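Local coordinates for protein putative methyltransferase (Emericella variicolor, PDB 7DMB) that probably transfers a methyl group from S-adenosyl-L-methionine as a trans-acting enzyme of calbistrin biosynthesis, and is seen here with S-adenosyl-L-homocysteine bound, at residues Q56-M61 with T137-V142; R64-C69 with V320-G325; Y177-S182 with F372-N377; P188-M193 with A214-G219. One frame throughout, in Å; residues are numbered along the deposited sequence.

Contact 1 of 4, residues Q56-M61 with T137-V142; sequences QSEQEM and TYLWPV
Glu-58, in the first turn of helix 56-79, faces Leu-139 with their CA atoms 7.8 Å apart, while Thr-137 to Trp-140 form a type I beta turn that leads into helix 140-157. Two kinds of side-chain contact join the segments. The polar one is a hydrogen bond from Tyr-138 OH to Glu-58 OE1, 2.9 Å long. Glu-58 OE1 lies at the edge of the tyrosine ring and in its plane, but the hydroxyl reaches it from well above the carboxylate plane, 57° out of it, and the carboxylate and ring planes are 59° apart. The chi1 of 65° sets Glu-58 CG between its own backbone N and carbonyl carbon, and from there the extended chain carries the carboxylate to the phenol.

The apolar contact belongs to Leu-139. Both of its methyls, CD1 and CD2, lie 3.9 Å from Glu-58 CB, so the aliphatic root of the acid shares the leucine's apolar surroundings. Leu-139 CD1 also meets the methyl of Met-61, CE, at 3.6 Å, helped by a bend at the last torsion of the methionine. Within the turn, Leu-139 N donates to Thr-137 OG1 over 3.2 Å, a capping bond.

The second carboxylate oxygen, OE2, is held by Trp-179 NE1 and by a salt bridge to Arg-53. With Tyr-138 on OE1, Glu-58 therefore has three partners on a buried carboxylate; the arginine and the two donors would be expected to favour its ionised form and to restrict its rotation.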
# COMPACT_ATOMS: atom_id res chain seq x y z
N GLN A 56 7.56 -3.75 -15.72
CA GLN A 56 8.90 -4.22 -15.40
C GLN A 56 9.95 -3.13 -15.59
O GLN A 56 10.93 -3.08 -14.84
CB GLN A 56 9.23 -5.45 -16.24
CG GLN A 56 8.33 -6.65 -15.91
CD GLN A 56 8.41 -7.07 -14.44
OE1 GLN A 56 7.38 -7.18 -13.75
NE2 GLN A 56 9.62 -7.32 -13.95
N SER A 57 9.78 -2.25 -16.58
CA SER A 57 10.75 -1.18 -16.79
C SER A 57 10.80 -0.22 -15.61
O SER A 57 11.87 0.06 -15.07
CB SER A 57 10.43 -0.42 -18.08
OG SER A 57 10.93 -1.11 -19.20
N GLU A 58 9.64 0.31 -15.20
CA GLU A 58 9.65 1.27 -14.10
C GLU A 58 10.07 0.62 -12.79
O GLU A 58 10.72 1.26 -11.96
CB GLU A 58 8.29 1.95 -13.96
CG GLU A 58 7.13 1.04 -13.56
CD GLU A 58 5.77 1.71 -13.82
OE1 GLU A 58 5.35 1.73 -14.98
OE2 GLU A 58 5.14 2.22 -12.87
N GLN A 59 9.71 -0.66 -12.59
CA GLN A 59 10.11 -1.41 -11.39
C GLN A 59 11.62 -1.60 -11.33
O GLN A 59 12.21 -1.59 -10.24
CB GLN A 59 9.44 -2.78 -11.36
CG GLN A 59 7.96 -2.79 -10.96
CD GLN A 59 7.47 -4.19 -10.66
OE1 GLN A 59 8.12 -4.93 -9.94
NE2 GLN A 59 6.32 -4.55 -11.20
N GLU A 60 12.26 -1.84 -12.48
CA GLU A 60 13.72 -1.94 -12.52
C GLU A 60 14.39 -0.58 -12.43
O GLU A 60 15.50 -0.49 -11.90
CB GLU A 60 14.15 -2.65 -13.80
CG GLU A 60 13.79 -4.12 -13.81
CD GLU A 60 13.63 -4.68 -15.21
OE1 GLU A 60 14.07 -4.02 -16.17
OE2 GLU A 60 13.06 -5.79 -15.33
N MET A 61 13.73 0.47 -12.93
CA MET A 61 14.23 1.82 -12.68
C MET A 61 14.21 2.13 -11.19
O MET A 61 15.17 2.69 -10.65
CB MET A 61 13.39 2.83 -13.45
CG MET A 61 14.00 4.21 -13.55
SD MET A 61 12.76 5.46 -13.91
CE MET A 61 12.21 4.90 -15.51
N THR A 137 7.00 13.56 -14.23
CA THR A 137 6.29 12.35 -14.60
C THR A 137 5.72 11.72 -13.34
O THR A 137 6.12 12.05 -12.22
CB THR A 137 7.22 11.34 -15.30
OG1 THR A 137 8.10 10.76 -14.33
CG2 THR A 137 8.04 12.02 -16.41
N TYR A 138 4.79 10.77 -13.55
CA TYR A 138 4.20 10.02 -12.44
C TYR A 138 5.24 9.25 -11.63
O TYR A 138 4.96 8.89 -10.48
CB TYR A 138 3.14 9.04 -12.97
CG TYR A 138 3.68 7.84 -13.73
CD1 TYR A 138 3.67 6.56 -13.16
CD2 TYR A 138 4.16 7.96 -15.03
CE1 TYR A 138 4.16 5.45 -13.85
CE2 TYR A 138 4.65 6.85 -15.73
CZ TYR A 138 4.64 5.60 -15.14
OH TYR A 138 5.14 4.51 -15.84
N LEU A 139 6.44 9.00 -12.18
CA LEU A 139 7.50 8.26 -11.50
C LEU A 139 8.34 9.14 -10.58
O LEU A 139 9.19 8.61 -9.86
CB LEU A 139 8.43 7.60 -12.52
CG LEU A 139 7.90 6.41 -13.31
CD1 LEU A 139 8.99 5.80 -14.20
CD2 LEU A 139 7.35 5.36 -12.36
N TRP A 140 8.14 10.45 -10.61
CA TRP A 140 8.88 11.36 -9.74
C TRP A 140 8.94 10.91 -8.29
O TRP A 140 10.04 10.87 -7.72
CB TRP A 140 8.27 12.77 -9.85
CG TRP A 140 8.84 13.67 -8.83
CD1 TRP A 140 10.10 14.20 -8.82
CD2 TRP A 140 8.20 14.12 -7.63
NE1 TRP A 140 10.27 14.98 -7.70
CE2 TRP A 140 9.12 14.94 -6.95
CE3 TRP A 140 6.93 13.92 -7.07
CZ2 TRP A 140 8.82 15.55 -5.74
CZ3 TRP A 140 6.63 14.54 -5.88
CH2 TRP A 140 7.57 15.34 -5.22
N PRO A 141 7.82 10.56 -7.62
CA PRO A 141 7.90 10.23 -6.19
C PRO A 141 8.65 8.94 -5.89
O PRO A 141 9.26 8.85 -4.82
CB PRO A 141 6.43 10.10 -5.77
CG PRO A 141 5.73 9.69 -7.03
CD PRO A 141 6.43 10.47 -8.12
N VAL A 142 8.57 7.94 -6.76
CA VAL A 142 9.26 6.69 -6.44
C VAL A 142 10.76 6.77 -6.68
O VAL A 142 11.49 5.89 -6.22
CB VAL A 142 8.63 5.51 -7.22
CG1 VAL A 142 7.21 5.29 -6.75
CG2 VAL A 142 8.66 5.75 -8.72

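Contact 2 of 4, residues R64-C69 with V320-G325; sequences RMWVLC and VDFMVG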
# COMPACT_ATOMS: atom_id res chain seq x y z
N ARG A 64 16.86 -0.04 -9.31
CA ARG A 64 18.16 0.56 -9.60
C ARG A 64 18.42 1.77 -8.72
O ARG A 64 19.52 1.94 -8.19
CB ARG A 64 18.22 0.96 -11.08
CG ARG A 64 19.50 1.69 -11.47
CD ARG A 64 19.43 2.17 -12.92
NE ARG A 64 20.65 2.86 -13.32
CZ ARG A 64 21.77 2.25 -13.70
NH1 ARG A 64 21.84 0.92 -13.74
NH2 ARG A 64 22.83 2.97 -14.05
N MET A 65 17.39 2.60 -8.53
CA MET A 65 17.57 3.84 -7.79
C MET A 65 17.76 3.58 -6.30
O MET A 65 18.67 4.14 -5.68
CB MET A 65 16.38 4.77 -7.99
CG MET A 65 16.55 6.05 -7.19
SD MET A 65 17.78 7.12 -7.95
CE MET A 65 17.87 8.48 -6.80
N TRP A 66 16.87 2.78 -5.69
CA TRP A 66 17.01 2.57 -4.26
C TRP A 66 18.25 1.75 -3.95
O TRP A 66 18.83 1.92 -2.87
CB TRP A 66 15.74 1.97 -3.63
CG TRP A 66 15.58 0.46 -3.67
CD1 TRP A 66 14.72 -0.24 -4.48
CD2 TRP A 66 16.24 -0.51 -2.85
NE1 TRP A 66 14.83 -1.59 -4.23
CE2 TRP A 66 15.75 -1.78 -3.24
CE3 TRP A 66 17.21 -0.44 -1.84
CZ2 TRP A 66 16.20 -2.97 -2.64
CZ3 TRP A 66 17.65 -1.64 -1.25
CH2 TRP A 66 17.15 -2.87 -1.66
N VAL A 67 18.71 0.91 -4.88
CA VAL A 67 19.98 0.21 -4.67
C VAL A 67 21.14 1.21 -4.67
O VAL A 67 22.07 1.11 -3.86
CB VAL A 67 20.18 -0.89 -5.73
CG1 VAL A 67 21.65 -1.36 -5.74
CG2 VAL A 67 19.24 -2.08 -5.48
N LEU A 68 21.11 2.17 -5.59
CA LEU A 68 22.15 3.20 -5.62
C LEU A 68 22.17 4.01 -4.33
O LEU A 68 23.24 4.21 -3.73
CB LEU A 68 21.94 4.11 -6.83
CG LEU A 68 22.37 3.59 -8.21
CD1 LEU A 68 21.62 4.36 -9.32
CD2 LEU A 68 23.88 3.74 -8.38
N CYS A 69 21.01 4.52 -3.90
CA CYS A 69 20.95 5.22 -2.62
C CYS A 69 21.43 4.34 -1.46
O CYS A 69 22.12 4.84 -0.56
CB CYS A 69 19.53 5.72 -2.30
SG CYS A 69 18.65 6.58 -3.67
N VAL A 320 10.15 -1.43 -0.43
CA VAL A 320 9.34 -0.91 0.67
C VAL A 320 10.11 -0.98 1.98
O VAL A 320 10.05 -0.06 2.80
CB VAL A 320 7.99 -1.64 0.74
CG1 VAL A 320 7.05 -0.90 1.68
CG2 VAL A 320 7.37 -1.69 -0.64
N ASP A 321 10.88 -2.06 2.19
CA ASP A 321 11.77 -2.12 3.34
C ASP A 321 12.71 -0.93 3.37
O ASP A 321 12.92 -0.31 4.41
CB ASP A 321 12.58 -3.42 3.34
CG ASP A 321 11.72 -4.64 3.26
OD1 ASP A 321 11.61 -5.35 4.28
OD2 ASP A 321 11.14 -4.89 2.18
N PHE A 322 13.30 -0.60 2.21
CA PHE A 322 14.18 0.56 2.15
C PHE A 322 13.45 1.85 2.51
O PHE A 322 13.98 2.70 3.23
CB PHE A 322 14.80 0.67 0.76
CG PHE A 322 15.64 1.89 0.58
CD1 PHE A 322 16.97 1.87 0.92
CD2 PHE A 322 15.08 3.07 0.09
CE1 PHE A 322 17.75 3.00 0.77
CE2 PHE A 322 15.85 4.20 -0.04
CZ PHE A 322 17.20 4.16 0.30
N MET A 323 12.21 2.00 2.02
CA MET A 323 11.56 3.30 2.08
C MET A 323 10.98 3.58 3.45
O MET A 323 10.96 4.74 3.88
CB MET A 323 10.44 3.37 1.03
CG MET A 323 10.93 3.71 -0.37
SD MET A 323 11.90 5.22 -0.43
CE MET A 323 10.74 6.38 0.30
N VAL A 324 10.47 2.57 4.13
CA VAL A 324 9.78 2.78 5.40
C VAL A 324 10.46 2.09 6.57
O VAL A 324 9.99 2.21 7.70
CB VAL A 324 8.30 2.35 5.30
CG1 VAL A 324 7.63 3.03 4.10
CG2 VAL A 324 8.23 0.88 5.14
N GLY A 325 11.59 1.42 6.34
CA GLY A 325 12.30 0.75 7.42
C GLY A 325 12.76 1.68 8.53
O GLY A 325 13.00 1.23 9.65
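The indole of Trp-66 is covered on both faces: Val-67 CG2 sits over the centre of one, and Phe-322 CB lies 3.6 Å above the opposite one, toward the rim. The phenylalanine ring is in turn covered on one face by the same tryptophan, whose CB stands 4.2 Å from the ring centroid and 22° off the ring normal, a CH-pi contact. Trp-66 O also lies over that face, nearer the rim. The two rings themselves meet obliquely, with planes at 34° and centroids 5.5 Å apart, which fits neither a stack nor an edge-to-face pair. Their closest carbons are Trp-66 CE3 and Phe-322 CD1, at 3.6 Å.

The side chains slide past each other in opposite directions, so the root of each lies against the ring of the other: tryptophan CB against phenylalanine CD2, phenylalanine CB against tryptophan CE3. On the phenylalanine, chi1 of 175° places CG opposite the backbone N and sends the ring out from its helix toward helix 56-79. Its far end, CZ, then reaches one turn further along that helix, to Cys-69 CB at 3.8 Å. No hydrogen bond crosses between the segments; all three touching residues are buried, and the contact rests on apolar surface.

Pro-146 and Val-149 of helix 140-157 also touch Phe-322, and Tyr-90 OH bonds to its carbonyl oxygen. Trp-66 meets the ring of Tyr-319 and packs on Glu-97 of helix 85-101. The short helix 319-324, which follows strand 306-313 of the central sheet, is thereby fitted among helices 56-79, 85-101 and 140-157.

Contact 3 of 4, residues Y177-S182 with F372-N377; sequences YDWANS and FYYNAN. With SAH (S-adenosyl-L-homocysteine), chain C.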
# COMPACT_ATOMS: atom_id res chain seq x y z
N TYR A 177 1.79 7.15 -3.24
CA TYR A 177 0.64 6.25 -3.21
C TYR A 177 -0.17 6.32 -4.52
O TYR A 177 -0.74 5.31 -4.94
CB TYR A 177 -0.23 6.52 -1.98
CG TYR A 177 0.45 6.11 -0.68
CD1 TYR A 177 0.94 4.81 -0.52
CD2 TYR A 177 0.61 7.01 0.37
CE1 TYR A 177 1.56 4.42 0.65
CE2 TYR A 177 1.25 6.63 1.55
CZ TYR A 177 1.72 5.33 1.68
OH TYR A 177 2.36 4.94 2.84
N ASP A 178 -0.18 7.49 -5.19
CA ASP A 178 -0.75 7.55 -6.54
C ASP A 178 -0.02 6.59 -7.48
O ASP A 178 -0.66 5.93 -8.31
CB ASP A 178 -0.70 8.97 -7.10
CG ASP A 178 -1.85 9.86 -6.61
OD1 ASP A 178 -2.87 9.33 -6.12
OD2 ASP A 178 -1.72 11.10 -6.72
N TRP A 179 1.32 6.52 -7.40
CA TRP A 179 2.07 5.60 -8.26
C TRP A 179 1.65 4.16 -8.01
O TRP A 179 1.38 3.42 -8.95
CB TRP A 179 3.58 5.71 -8.05
CG TRP A 179 4.30 4.47 -8.66
CD1 TRP A 179 4.62 4.28 -9.98
CD2 TRP A 179 4.71 3.27 -7.98
NE1 TRP A 179 5.22 3.06 -10.16
CE2 TRP A 179 5.30 2.42 -8.95
CE3 TRP A 179 4.66 2.83 -6.64
CZ2 TRP A 179 5.82 1.15 -8.63
CZ3 TRP A 179 5.20 1.57 -6.33
CH2 TRP A 179 5.76 0.75 -7.32
N ALA A 180 1.66 3.73 -6.74
CA ALA A 180 1.28 2.36 -6.40
C ALA A 180 -0.12 2.03 -6.88
O ALA A 180 -0.36 0.96 -7.47
CB ALA A 180 1.39 2.14 -4.89
N ASN A 181 -1.08 2.92 -6.62
CA ASN A 181 -2.44 2.71 -7.10
C ASN A 181 -2.49 2.66 -8.62
O ASN A 181 -3.38 2.02 -9.20
CB ASN A 181 -3.35 3.81 -6.58
CG ASN A 181 -3.89 3.52 -5.21
OD1 ASN A 181 -4.79 2.70 -5.04
ND2 ASN A 181 -3.33 4.19 -4.20
N SER A 182 -1.55 3.32 -9.29
CA SER A 182 -1.58 3.37 -10.75
C SER A 182 -1.30 2.01 -11.39
O SER A 182 -1.57 1.84 -12.58
CB SER A 182 -0.59 4.43 -11.23
OG SER A 182 0.74 3.93 -11.26
N PHE A 372 7.03 -10.46 -10.07
CA PHE A 372 7.43 -9.08 -9.76
C PHE A 372 6.20 -8.18 -9.80
O PHE A 372 5.98 -7.39 -10.72
CB PHE A 372 8.55 -8.62 -10.70
CG PHE A 372 9.88 -9.26 -10.38
CD1 PHE A 372 10.55 -10.03 -11.32
CD2 PHE A 372 10.45 -9.11 -9.12
CE1 PHE A 372 11.78 -10.62 -11.02
CE2 PHE A 372 11.68 -9.70 -8.81
CZ PHE A 372 12.34 -10.46 -9.76
N TYR A 373 5.39 -8.31 -8.76
CA TYR A 373 4.23 -7.48 -8.53
C TYR A 373 4.45 -6.73 -7.22
O TYR A 373 5.36 -7.05 -6.45
CB TYR A 373 2.94 -8.32 -8.49
CG TYR A 373 2.75 -9.12 -7.23
CD1 TYR A 373 2.06 -8.60 -6.13
CD2 TYR A 373 3.28 -10.40 -7.12
CE1 TYR A 373 1.90 -9.34 -4.96
CE2 TYR A 373 3.12 -11.15 -5.96
CZ TYR A 373 2.44 -10.62 -4.88
OH TYR A 373 2.31 -11.39 -3.74
N TYR A 374 3.63 -5.71 -6.97
CA TYR A 374 3.70 -4.99 -5.70
C TYR A 374 2.48 -5.25 -4.83
O TYR A 374 2.62 -5.82 -3.74
CB TYR A 374 3.92 -3.48 -5.96
CG TYR A 374 5.41 -3.15 -5.98
CD1 TYR A 374 6.07 -2.76 -4.81
CD2 TYR A 374 6.16 -3.26 -7.16
CE1 TYR A 374 7.44 -2.46 -4.82
CE2 TYR A 374 7.53 -2.97 -7.17
CZ TYR A 374 8.16 -2.58 -6.00
OH TYR A 374 9.51 -2.29 -5.99
N ASN A 375 1.27 -4.91 -5.30
CA ASN A 375 0.03 -5.06 -4.55
C ASN A 375 -0.74 -6.32 -4.96
O ASN A 375 -0.90 -6.60 -6.15
CB ASN A 375 -0.88 -3.85 -4.79
CG ASN A 375 -0.62 -2.72 -3.83
OD1 ASN A 375 -0.38 -2.93 -2.65
ND2 ASN A 375 -0.72 -1.49 -4.33
N ALA A 376 -1.26 -7.04 -3.97
CA ALA A 376 -2.35 -7.99 -4.19
C ALA A 376 -3.69 -7.31 -3.89
O ALA A 376 -3.89 -6.75 -2.81
CB ALA A 376 -2.18 -9.24 -3.33
N ASN A 377 -4.61 -7.35 -4.86
CA ASN A 377 -5.97 -6.80 -4.72
C ASN A 377 -6.89 -7.94 -4.31
O ASN A 377 -7.25 -8.77 -5.15
CB ASN A 377 -6.46 -6.14 -6.01
CG ASN A 377 -5.60 -4.95 -6.45
OD1 ASN A 377 -5.71 -3.85 -5.90
ND2 ASN A 377 -4.72 -5.19 -7.43
N SAH C . -4.34 4.46 2.03
CA SAH C . -3.07 5.24 2.11
CB SAH C . -1.85 4.37 1.77
CG SAH C . -1.37 3.54 2.94
SD SAH C . -0.62 4.50 4.29
C SAH C . -3.14 6.42 1.14
O SAH C . -2.69 7.51 1.56
OXT SAH C . -3.67 6.22 0.02
C5' SAH C . -1.43 3.78 5.74
C4' SAH C . -2.53 4.66 6.27
O4' SAH C . -3.25 3.94 7.30
C3' SAH C . -2.03 5.95 6.92
O3' SAH C . -2.80 7.05 6.44
C2' SAH C . -2.22 5.69 8.42
O2' SAH C . -2.47 6.84 9.20
C1' SAH C . -3.42 4.75 8.43
N9 SAH C . -3.46 3.89 9.61
C8 SAH C . -2.37 3.38 10.26
N7 SAH C . -2.68 2.63 11.29
C5 SAH C . -4.06 2.65 11.32
C6 SAH C . -4.99 2.04 12.18
N6 SAH C . -4.65 1.28 13.22
N1 SAH C . -6.31 2.26 11.94
C2 SAH C . -6.64 3.04 10.90
N3 SAH C . -5.86 3.65 10.02
C4 SAH C . -4.56 3.42 10.29
O HOH W 1 -0.91 -1.67 -7.40
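A chi1 of 164° swings the indole of Trp-179 away from its own backbone N and out from helix 172-181, while Tyr-374, with a chi1 of -91° away from the usual staggered positions, presents the face of its ring. The result is a T-shaped pair: Trp-179 CH2 stands 3.9 Å above the tyrosine plane, over the ring centre, and the planes are 79° apart. Its nearest tyrosine atom is CD2, at 4.0 Å. The indole N-H, held by Glu-58, probably helps to set the ring's rotation.

A second, polar link is made through water. The water donates to Ala-180 O at 2.7 Å and accepts from Asn-375 ND2 at 3.1 Å, bridging two atoms that are themselves 4.0 Å apart. Asn-375 OD1 takes a bond from Asn-283 ND2, so both ends of this buried amide are engaged.

The contact joins a helix that precedes the central sheet to the start of strand 375-382. That strand runs antiparallel between 306-313 and 358-366, and the strand order 3-2-1-4-5-7-6 is that of the class I, Rossmann-like methyltransferases.

On helix 172-181, Tyr-177 belongs to the cofactor pocket. SAH CB lies 3.4 Å above its ring plane, over the centre, and the hydroxyl OH comes within 3.3 Å of SAH SD. One turn on, Asn-181 ND2 and its own backbone N grip Tyr-177 O from opposite faces of the carbonyl plane. Asn-181 OD1 is bonded to Thr-212, next to the SAH-binding Gly-211.

Contact 4 of 4, residues P188-M193 with A214-G219; sequences PLINLM and ARVFEG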
# COMPACT_ATOMS: atom_id res chain seq x y z
N PRO A 188 -13.48 -1.49 -12.46
CA PRO A 188 -14.55 -2.43 -12.85
C PRO A 188 -15.14 -3.18 -11.67
O PRO A 188 -16.36 -3.40 -11.65
CB PRO A 188 -13.85 -3.38 -13.83
CG PRO A 188 -12.72 -2.58 -14.38
CD PRO A 188 -12.26 -1.70 -13.26
N LEU A 189 -14.34 -3.57 -10.67
CA LEU A 189 -14.91 -4.20 -9.48
C LEU A 189 -15.82 -3.23 -8.74
O LEU A 189 -16.94 -3.59 -8.33
CB LEU A 189 -13.82 -4.70 -8.54
CG LEU A 189 -14.42 -5.24 -7.23
CD1 LEU A 189 -15.29 -6.44 -7.54
CD2 LEU A 189 -13.37 -5.59 -6.17
N ILE A 190 -15.34 -2.01 -8.50
CA ILE A 190 -16.14 -1.03 -7.79
C ILE A 190 -17.41 -0.73 -8.57
O ILE A 190 -18.51 -0.69 -8.01
CB ILE A 190 -15.31 0.24 -7.52
CG1 ILE A 190 -14.10 -0.10 -6.63
CG2 ILE A 190 -16.17 1.33 -6.88
CD1 ILE A 190 -14.45 -0.57 -5.25
N ASN A 191 -17.27 -0.56 -9.89
CA ASN A 191 -18.45 -0.28 -10.71
C ASN A 191 -19.48 -1.41 -10.60
O ASN A 191 -20.68 -1.16 -10.50
CB ASN A 191 -18.01 -0.03 -12.15
CG ASN A 191 -19.17 0.29 -13.06
OD1 ASN A 191 -19.55 -0.52 -13.90
ND2 ASN A 191 -19.74 1.48 -12.91
N LEU A 192 -19.02 -2.67 -10.60
CA LEU A 192 -19.94 -3.80 -10.50
C LEU A 192 -20.72 -3.76 -9.19
O LEU A 192 -21.95 -3.91 -9.18
CB LEU A 192 -19.19 -5.12 -10.66
CG LEU A 192 -20.00 -6.39 -10.39
CD1 LEU A 192 -21.25 -6.39 -11.25
CD2 LEU A 192 -19.18 -7.68 -10.62
N MET A 193 -20.02 -3.56 -8.06
CA MET A 193 -20.69 -3.38 -6.77
C MET A 193 -21.71 -2.26 -6.82
O MET A 193 -22.83 -2.40 -6.31
CB MET A 193 -19.65 -3.10 -5.69
CG MET A 193 -18.69 -4.23 -5.46
SD MET A 193 -17.32 -3.67 -4.46
CE MET A 193 -16.79 -5.25 -3.77
N ALA A 214 -9.42 7.83 -4.55
CA ALA A 214 -9.59 8.47 -5.85
C ALA A 214 -10.00 7.48 -6.93
O ALA A 214 -10.88 7.78 -7.74
CB ALA A 214 -8.30 9.19 -6.25
N ARG A 215 -9.33 6.32 -6.99
CA ARG A 215 -9.74 5.31 -7.96
C ARG A 215 -11.16 4.81 -7.68
O ARG A 215 -11.94 4.59 -8.62
CB ARG A 215 -8.78 4.12 -7.97
CG ARG A 215 -7.28 4.35 -7.72
CD ARG A 215 -6.66 5.54 -8.41
NE ARG A 215 -7.15 5.74 -9.76
CZ ARG A 215 -7.12 6.91 -10.39
NH1 ARG A 215 -6.62 7.98 -9.75
NH2 ARG A 215 -7.62 7.00 -11.63
N VAL A 216 -11.51 4.62 -6.41
CA VAL A 216 -12.79 4.01 -6.04
C VAL A 216 -13.94 4.93 -6.43
O VAL A 216 -14.97 4.47 -6.93
CB VAL A 216 -12.79 3.67 -4.53
CG1 VAL A 216 -14.22 3.40 -4.00
CG2 VAL A 216 -11.87 2.45 -4.25
N PHE A 217 -13.78 6.25 -6.25
CA PHE A 217 -14.83 7.19 -6.61
C PHE A 217 -15.12 7.15 -8.11
O PHE A 217 -16.28 7.26 -8.53
CB PHE A 217 -14.46 8.60 -6.17
CG PHE A 217 -14.89 8.93 -4.77
CD1 PHE A 217 -16.21 8.75 -4.37
CD2 PHE A 217 -13.99 9.44 -3.84
CE1 PHE A 217 -16.62 9.07 -3.09
CE2 PHE A 217 -14.38 9.74 -2.55
CZ PHE A 217 -15.70 9.56 -2.17
N GLU A 218 -14.08 6.97 -8.93
CA GLU A 218 -14.28 6.89 -10.37
C GLU A 218 -15.16 5.71 -10.74
O GLU A 218 -16.03 5.82 -11.63
CB GLU A 218 -12.93 6.79 -11.08
CG GLU A 218 -12.26 8.13 -11.28
CD GLU A 218 -10.93 8.02 -12.00
OE1 GLU A 218 -10.71 6.99 -12.68
OE2 GLU A 218 -10.12 8.95 -11.88
N GLY A 219 -14.97 4.58 -10.07
CA GLY A 219 -15.85 3.45 -10.28
C GLY A 219 -17.25 3.70 -9.76
O GLY A 219 -18.22 3.11 -10.26
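Ile-190 meets helix 211-220 with both branches of its side chain. Its CB points toward that helix and lies over Gly-219, which has no side chain. From CB, the CG2 branch drops onto the backbone of the other helix: it touches Val-216 O at 3.4 Å and Gly-219 C at 3.9 Å, besides the methyl Val-216 CG1. The CG1 branch, set opposite the carbonyl carbon by a chi1 of -62°, passes Val-216 CG2 at 4.1 Å. At the tip, CD1 rests against both valine methyls, and the two side chains cross at about a right angle.

Next along helix 187-196, Asn-191 borders the same glycine. Its CA makes a CH...O contact with Gly-219 O at 3.4 Å, and its ND2 sends a weak but nearly straight hydrogen bond to that oxygen, 3.5 Å long. The other side of the amide, OD1, has its stronger partner in Arg-195 NE of the same helix.

The backbones come closest here. Asn-191 and Gly-219 have CA atoms 4.6 Å apart, and the axes of the two helical segments approach to 8.0 Å at a crossing angle of -46°. At the bare glycine, CG2 of Ile-190 and CA of Asn-191 rest against the backbone of helix 211-220.

Ile-190 also packs on Ile-280 of strand 276-282. In sequence the two helices come just before and just after strand 200-205, and the contact belongs to the helical layer against the parallel part of the mixed seven-stranded sheet of a Rossmann-like methyltransferase fold, with helix 211-220 beginning at the SAH-binding Gly-211.

Contacts 1 and 2 lie on successive parts of helix 56-79, their centres 13 Å apart, and tie it to the turn that leads into helix 140-157 and to helix 319-324. Contact 1 joins contact 3, 12 Å away between centres, through the Glu-58 to Trp-179 bond and through Gln-59 NE2 to Phe-372 O (2.9 Å), both probable hydrogen bonds. Contact 3 is the one that includes a residue of the SAH pocket, Tyr-177. Contact 4 touches it by packing of Asn-181 OD1 on Arg-215 CG, and its Val-216 side chain is about 10 Å from SAH. Contacts 2 and 4, with centres 31 Å apart, lie on opposite sides of the chain's centre.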